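Local coordinates for N-alpha-acetyltransferase 35, NatC auxiliary subunit (Saccharomyces cerevisiae, PDB 6YGA), which serves as the auxiliary subunit of the NatC N-terminal acetyltransferase, which acetylates the N-terminal Met of the L-A virus Gag protein, at residues Gln416-Glu428 with Val434-Ser446. Numbering follows the deposited sequence.
Sequences QLILWDSLQAQFE and VYCSWTYFMKLSS. With EDO (1,2-ethanediol), chain C.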
loop_
_atom_site.group_PDB
_atom_site.type_symbol
_atom_site.label_atom_id
_atom_site.label_comp_id
_atom_site.label_asym_id
_atom_site.label_seq_id
_atom_site.Cartn_x
_atom_site.Cartn_y
_atom_site.Cartn_z
ATOM N N GLN B 416 -3.506 -1.561 16.443
ATOM C CA GLN B 416 -3.091 -2.499 17.484
ATOM C C GLN B 416 -2.766 -1.793 18.796
ATOM O O GLN B 416 -3.124 -2.288 19.871
ATOM C CB GLN B 416 -1.874 -3.304 17.026
ATOM C CG GLN B 416 -2.129 -4.301 15.913
ATOM C CD GLN B 416 -0.890 -5.120 15.593
ATOM O OE1 GLN B 416 -0.087 -5.421 16.478
ATOM N NE2 GLN B 416 -0.725 -5.477 14.325
ATOM N N LEU B 417 -2.072 -0.653 18.733
ATOM C CA LEU B 417 -1.507 -0.066 19.946
ATOM C C LEU B 417 -2.588 0.269 20.964
ATOM O O LEU B 417 -2.423 0.009 22.162
ATOM C CB LEU B 417 -0.690 1.179 19.606
ATOM C CG LEU B 417 0.543 0.981 18.723
ATOM C CD1 LEU B 417 1.401 2.235 18.728
ATOM C CD2 LEU B 417 1.347 -0.237 19.150
ATOM N N ILE B 418 -3.703 0.842 20.513
ATOM C CA ILE B 418 -4.748 1.195 21.465
ATOM C C ILE B 418 -5.542 -0.039 21.888
ATOM O O ILE B 418 -6.103 -0.067 22.989
ATOM C CB ILE B 418 -5.656 2.295 20.887
ATOM C CG1 ILE B 418 -6.353 3.048 22.020
ATOM C CG2 ILE B 418 -6.680 1.712 19.927
ATOM C CD1 ILE B 418 -5.386 3.644 23.026
ATOM N N LEU B 419 -5.590 -1.079 21.049
ATOM C CA LEU B 419 -6.304 -2.296 21.425
ATOM C C LEU B 419 -5.479 -3.154 22.378
ATOM O O LEU B 419 -6.029 -3.758 23.307
ATOM C CB LEU B 419 -6.690 -3.092 20.177
ATOM C CG LEU B 419 -8.109 -2.888 19.636
ATOM C CD1 LEU B 419 -8.347 -1.444 19.238
ATOM C CD2 LEU B 419 -8.368 -3.812 18.459
ATOM N N TRP B 420 -4.160 -3.222 22.164
ATOM C CA TRP B 420 -3.289 -3.868 23.140
ATOM C C TRP B 420 -3.360 -3.161 24.487
ATOM O O TRP B 420 -3.401 -3.814 25.537
ATOM C CB TRP B 420 -1.845 -3.891 22.641
ATOM C CG TRP B 420 -1.561 -4.878 21.554
ATOM C CD1 TRP B 420 -1.080 -4.604 20.306
ATOM C CD2 TRP B 420 -1.724 -6.300 21.617
ATOM N NE1 TRP B 420 -0.938 -5.766 19.588
ATOM C CE2 TRP B 420 -1.326 -6.821 20.371
ATOM C CE3 TRP B 420 -2.168 -7.182 22.607
ATOM C CZ2 TRP B 420 -1.363 -8.183 20.086
ATOM C CZ3 TRP B 420 -2.204 -8.535 22.322
ATOM C CH2 TRP B 420 -1.802 -9.022 21.072
ATOM N N ASP B 421 -3.370 -1.824 24.476
ATOM C CA ASP B 421 -3.427 -1.062 25.721
ATOM C C ASP B 421 -4.722 -1.341 26.473
ATOM O O ASP B 421 -4.705 -1.631 27.675
ATOM C CB ASP B 421 -3.285 0.433 25.429
ATOM C CG ASP B 421 -3.071 1.262 26.689
ATOM O OD1 ASP B 421 -1.998 1.133 27.316
ATOM O OD2 ASP B 421 -3.972 2.049 27.048
ATOM N N SER B 422 -5.856 -1.259 25.774
ATOM C CA SER B 422 -7.143 -1.545 26.401
ATOM C C SER B 422 -7.194 -2.973 26.927
ATOM O O SER B 422 -7.736 -3.229 28.008
ATOM C CB SER B 422 -8.271 -1.300 25.399
ATOM O OG SER B 422 -9.539 -1.542 25.978
ATOM N N LEU B 423 -6.623 -3.916 26.178
ATOM C CA LEU B 423 -6.598 -5.304 26.623
ATOM C C LEU B 423 -5.750 -5.457 27.880
ATOM O O LEU B 423 -6.144 -6.146 28.829
ATOM C CB LEU B 423 -6.072 -6.191 25.498
ATOM C CG LEU B 423 -6.408 -7.675 25.556
ATOM C CD1 LEU B 423 -7.913 -7.877 25.645
ATOM C CD2 LEU B 423 -5.849 -8.343 24.319
ATOM N N GLN B 424 -4.580 -4.810 27.905
ATOM C CA GLN B 424 -3.714 -4.878 29.078
ATOM C C GLN B 424 -4.394 -4.278 30.304
ATOM O O GLN B 424 -4.296 -4.826 31.408
ATOM C CB GLN B 424 -2.390 -4.166 28.792
ATOM C CG GLN B 424 -1.403 -4.196 29.951
ATOM C CD GLN B 424 -0.217 -3.270 29.741
ATOM O OE1 GLN B 424 0.140 -2.939 28.607
ATOM N NE2 GLN B 424 0.397 -2.843 30.836
ATOM N N ALA B 425 -5.100 -3.158 30.131
ATOM C CA ALA B 425 -5.803 -2.549 31.254
ATOM C C ALA B 425 -6.960 -3.414 31.734
ATOM O O ALA B 425 -7.324 -3.357 32.914
ATOM C CB ALA B 425 -6.306 -1.159 30.870
ATOM N N GLN B 426 -7.558 -4.212 30.847
ATOM C CA GLN B 426 -8.657 -5.074 31.271
ATOM C C GLN B 426 -8.134 -6.279 32.045
ATOM O O GLN B 426 -8.742 -6.695 33.038
ATOM C CB GLN B 426 -9.485 -5.513 30.061
ATOM C CG GLN B 426 -10.775 -6.244 30.414
ATOM C CD GLN B 426 -11.786 -5.357 31.122
ATOM O OE1 GLN B 426 -11.812 -4.142 30.924
ATOM N NE2 GLN B 426 -12.626 -5.964 31.953
ATOM N N PHE B 427 -7.013 -6.857 31.597
ATOM C CA PHE B 427 -6.323 -7.860 32.402
ATOM C C PHE B 427 -5.902 -7.282 33.745
ATOM O O PHE B 427 -5.982 -7.957 34.777
ATOM C CB PHE B 427 -5.095 -8.389 31.659
ATOM C CG PHE B 427 -5.399 -9.453 30.642
ATOM C CD1 PHE B 427 -6.046 -10.619 31.012
ATOM C CD2 PHE B 427 -5.001 -9.300 29.321
ATOM C CE1 PHE B 427 -6.314 -11.603 30.080
ATOM C CE2 PHE B 427 -5.265 -10.283 28.384
ATOM C CZ PHE B 427 -5.921 -11.436 28.763
ATOM N N GLU B 428 -5.452 -6.026 33.749
ATOM C CA GLU B 428 -4.997 -5.400 34.985
ATOM C C GLU B 428 -6.141 -5.246 35.981
ATOM O O GLU B 428 -5.948 -5.421 37.190
ATOM C CB GLU B 428 -4.360 -4.045 34.671
ATOM C CG GLU B 428 -3.195 -3.674 35.572
ATOM C CD GLU B 428 -3.634 -3.280 36.963
ATOM O OE1 GLU B 428 -4.723 -2.682 37.095
ATOM O OE2 GLU B 428 -2.892 -3.571 37.925
ATOM N N VAL B 434 -0.061 -12.553 34.617
ATOM C CA VAL B 434 0.694 -13.268 33.592
ATOM C C VAL B 434 0.281 -12.799 32.201
ATOM O O VAL B 434 1.127 -12.443 31.372
ATOM C CB VAL B 434 0.517 -14.789 33.753
ATOM C CG1 VAL B 434 1.263 -15.540 32.659
ATOM C CG2 VAL B 434 0.994 -15.236 35.129
ATOM N N TYR B 435 -1.026 -12.776 31.928
ATOM C CA TYR B 435 -1.490 -12.294 30.629
ATOM C C TYR B 435 -1.256 -10.796 30.482
ATOM O O TYR B 435 -0.934 -10.319 29.388
ATOM C CB TYR B 435 -2.966 -12.633 30.427
ATOM C CG TYR B 435 -3.261 -14.111 30.510
ATOM C CD1 TYR B 435 -2.730 -14.997 29.582
ATOM C CD2 TYR B 435 -4.067 -14.623 31.518
ATOM C CE1 TYR B 435 -2.991 -16.350 29.657
ATOM C CE2 TYR B 435 -4.335 -15.975 31.601
ATOM C CZ TYR B 435 -3.793 -16.834 30.666
ATOM O OH TYR B 435 -4.052 -18.183 30.735
ATOM N N CYS B 436 -1.414 -10.038 31.572
ATOM C CA CYS B 436 -1.064 -8.621 31.549
ATOM C C CYS B 436 0.400 -8.426 31.168
ATOM O O CYS B 436 0.732 -7.531 30.381
ATOM C CB CYS B 436 -1.366 -7.990 32.911
ATOM S SG CYS B 436 -0.933 -6.243 33.085
ATOM N N SER B 437 1.287 -9.278 31.690
ATOM C CA SER B 437 2.708 -9.166 31.370
ATOM C C SER B 437 2.965 -9.429 29.888
ATOM O O SER B 437 3.677 -8.665 29.227
ATOM C CB SER B 437 3.516 -10.127 32.245
ATOM O OG SER B 437 4.806 -10.365 31.713
ATOM N N TRP B 438 2.385 -10.504 29.346
ATOM C CA TRP B 438 2.604 -10.826 27.938
ATOM C C TRP B 438 1.991 -9.771 27.025
ATOM O O TRP B 438 2.579 -9.416 25.995
ATOM C CB TRP B 438 2.033 -12.206 27.612
ATOM C CG TRP B 438 2.225 -12.602 26.178
ATOM C CD1 TRP B 438 3.289 -13.274 25.649
ATOM C CD2 TRP B 438 1.331 -12.345 25.086
ATOM N NE1 TRP B 438 3.112 -13.455 24.298
ATOM C CE2 TRP B 438 1.918 -12.893 23.927
ATOM C CE3 TRP B 438 0.093 -11.704 24.975
ATOM C CZ2 TRP B 438 1.309 -12.822 22.676
ATOM C CZ3 TRP B 438 -0.508 -11.633 23.731
ATOM C CH2 TRP B 438 0.098 -12.190 22.599
ATOM N N THR B 439 0.804 -9.268 27.375
ATOM C CA THR B 439 0.201 -8.188 26.602
ATOM C C THR B 439 1.093 -6.953 26.600
ATOM O O THR B 439 1.243 -6.288 25.570
ATOM C CB THR B 439 -1.181 -7.845 27.164
ATOM O OG1 THR B 439 -1.965 -9.039 27.272
ATOM C CG2 THR B 439 -1.899 -6.859 26.248
ATOM N N TYR B 440 1.700 -6.636 27.746
ATOM C CA TYR B 440 2.583 -5.478 27.813
ATOM C C TYR B 440 3.789 -5.657 26.902
ATOM O O TYR B 440 4.198 -4.716 26.210
ATOM C CB TYR B 440 3.024 -5.236 29.256
ATOM C CG TYR B 440 3.902 -4.021 29.435
ATOM C CD1 TYR B 440 3.419 -2.744 29.170
ATOM C CD2 TYR B 440 5.209 -4.149 29.883
ATOM C CE1 TYR B 440 4.218 -1.630 29.339
ATOM C CE2 TYR B 440 6.013 -3.044 30.056
ATOM C CZ TYR B 440 5.516 -1.787 29.783
ATOM O OH TYR B 440 6.321 -0.686 29.955
ATOM N N PHE B 441 4.360 -6.864 26.875
ATOM C CA PHE B 441 5.495 -7.125 25.995
ATOM C C PHE B 441 5.129 -6.900 24.534
ATOM O O PHE B 441 5.900 -6.294 23.781
ATOM C CB PHE B 441 6.006 -8.551 26.193
ATOM C CG PHE B 441 6.903 -9.019 25.087
ATOM C CD1 PHE B 441 8.225 -8.602 25.026
ATOM C CD2 PHE B 441 6.421 -9.861 24.097
ATOM C CE1 PHE B 441 9.050 -9.024 24.003
ATOM C CE2 PHE B 441 7.241 -10.284 23.072
ATOM C CZ PHE B 441 8.557 -9.867 23.024
HETATM N N MSE B 442 3.967 -7.389 24.112
HETATM C CA MSE B 442 3.531 -7.235 22.731
HETATM C C MSE B 442 3.221 -5.782 22.389
HETATM O O MSE B 442 3.571 -5.306 21.308
HETATM C CB MSE B 442 2.309 -8.108 22.461
HETATM C CG MSE B 442 2.597 -9.590 22.563
HETATM SE SE MSE B 442 3.765 -10.204 21.129
HETATM C CE MSE B 442 2.529 -9.932 19.648
ATOM N N LYS B 443 2.562 -5.075 23.308
ATOM C CA LYS B 443 2.243 -3.672 23.060
ATOM C C LYS B 443 3.509 -2.835 22.929
ATOM O O LYS B 443 3.657 -2.056 21.982
ATOM C CB LYS B 443 1.356 -3.124 24.176
ATOM C CG LYS B 443 0.861 -1.712 23.916
ATOM C CD LYS B 443 0.143 -1.149 25.121
ATOM C CE LYS B 443 1.115 -0.868 26.253
ATOM N NZ LYS B 443 0.408 -0.377 27.465
ATOM N N LEU B 444 4.441 -2.991 23.873
ATOM C CA LEU B 444 5.642 -2.160 23.874
ATOM C C LEU B 444 6.559 -2.509 22.704
ATOM O O LEU B 444 7.184 -1.620 22.112
ATOM C CB LEU B 444 6.370 -2.303 25.209
ATOM C CG LEU B 444 7.511 -1.320 25.469
ATOM C CD1 LEU B 444 7.103 0.090 25.070
ATOM C CD2 LEU B 444 7.919 -1.362 26.933
ATOM N N SER B 445 6.650 -3.798 22.355
ATOM C CA SER B 445 7.383 -4.195 21.155
ATOM C C SER B 445 6.737 -3.619 19.902
ATOM O O SER B 445 7.432 -3.234 18.955
ATOM C CB SER B 445 7.451 -5.718 21.054
ATOM O OG SER B 445 8.277 -6.269 22.061
ATOM N N SER B 446 5.404 -3.563 19.874
ATOM C CA SER B 446 4.721 -2.989 18.720
ATOM C C SER B 446 4.928 -1.482 18.657
ATOM O O SER B 446 5.069 -0.919 17.566
ATOM C CB SER B 446 3.232 -3.331 18.763
ATOM O OG SER B 446 3.020 -4.719 18.578
HETATM C C1 EDO C . 6.070 -15.630 22.036
HETATM O O1 EDO C . 6.293 -15.561 23.449
HETATM C C2 EDO C . 5.786 -14.236 21.489
HETATM O O2 EDO C . 4.610 -13.700 22.109
#
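Trp420 and Lys443 meet through their CB atoms, 3.6 Å apart, in an antiparallel helical hairpin with knobs-into-holes packing, joining consecutive helices 406-429 and 433-456 of the TPR-like region; the axes of the two segments approach to 8.5 Å. The Trp420 indole lies among Thr439, Met442, Lys443 and Ser446. Met442 CB sits over one face of the six-membered ring of Trp420, and the six-membered ring of Trp438 meets that ring obliquely, planes at 73°. Thr439 CG2 is 3.5 Å from the Trp420 carbonyl O. Gln416 OE1, in the indole plane, accepts the NE1 hydrogen of Trp420 nearly straight (165°), which should fix the ring's rotation. Close to the hairpin bend, Phe427 lays a face against Tyr435, whose CB stands 3.5 Å above the centre of the Phe427 ring. Lys443 runs extended from the backbone before bending at chi3 (70°), which brings its ammonium between two acceptors of the facing helix and also to Val597 O, in a loop. NZ makes a salt bridge to Asp421, whose OD1 accepts through its anti lone pair at 2.8 Å. It also donates to Gln424 OE1 from above the amide plane, while that same oxygen lies at the edge of the Tyr440 ring, 3.3 Å from CD1.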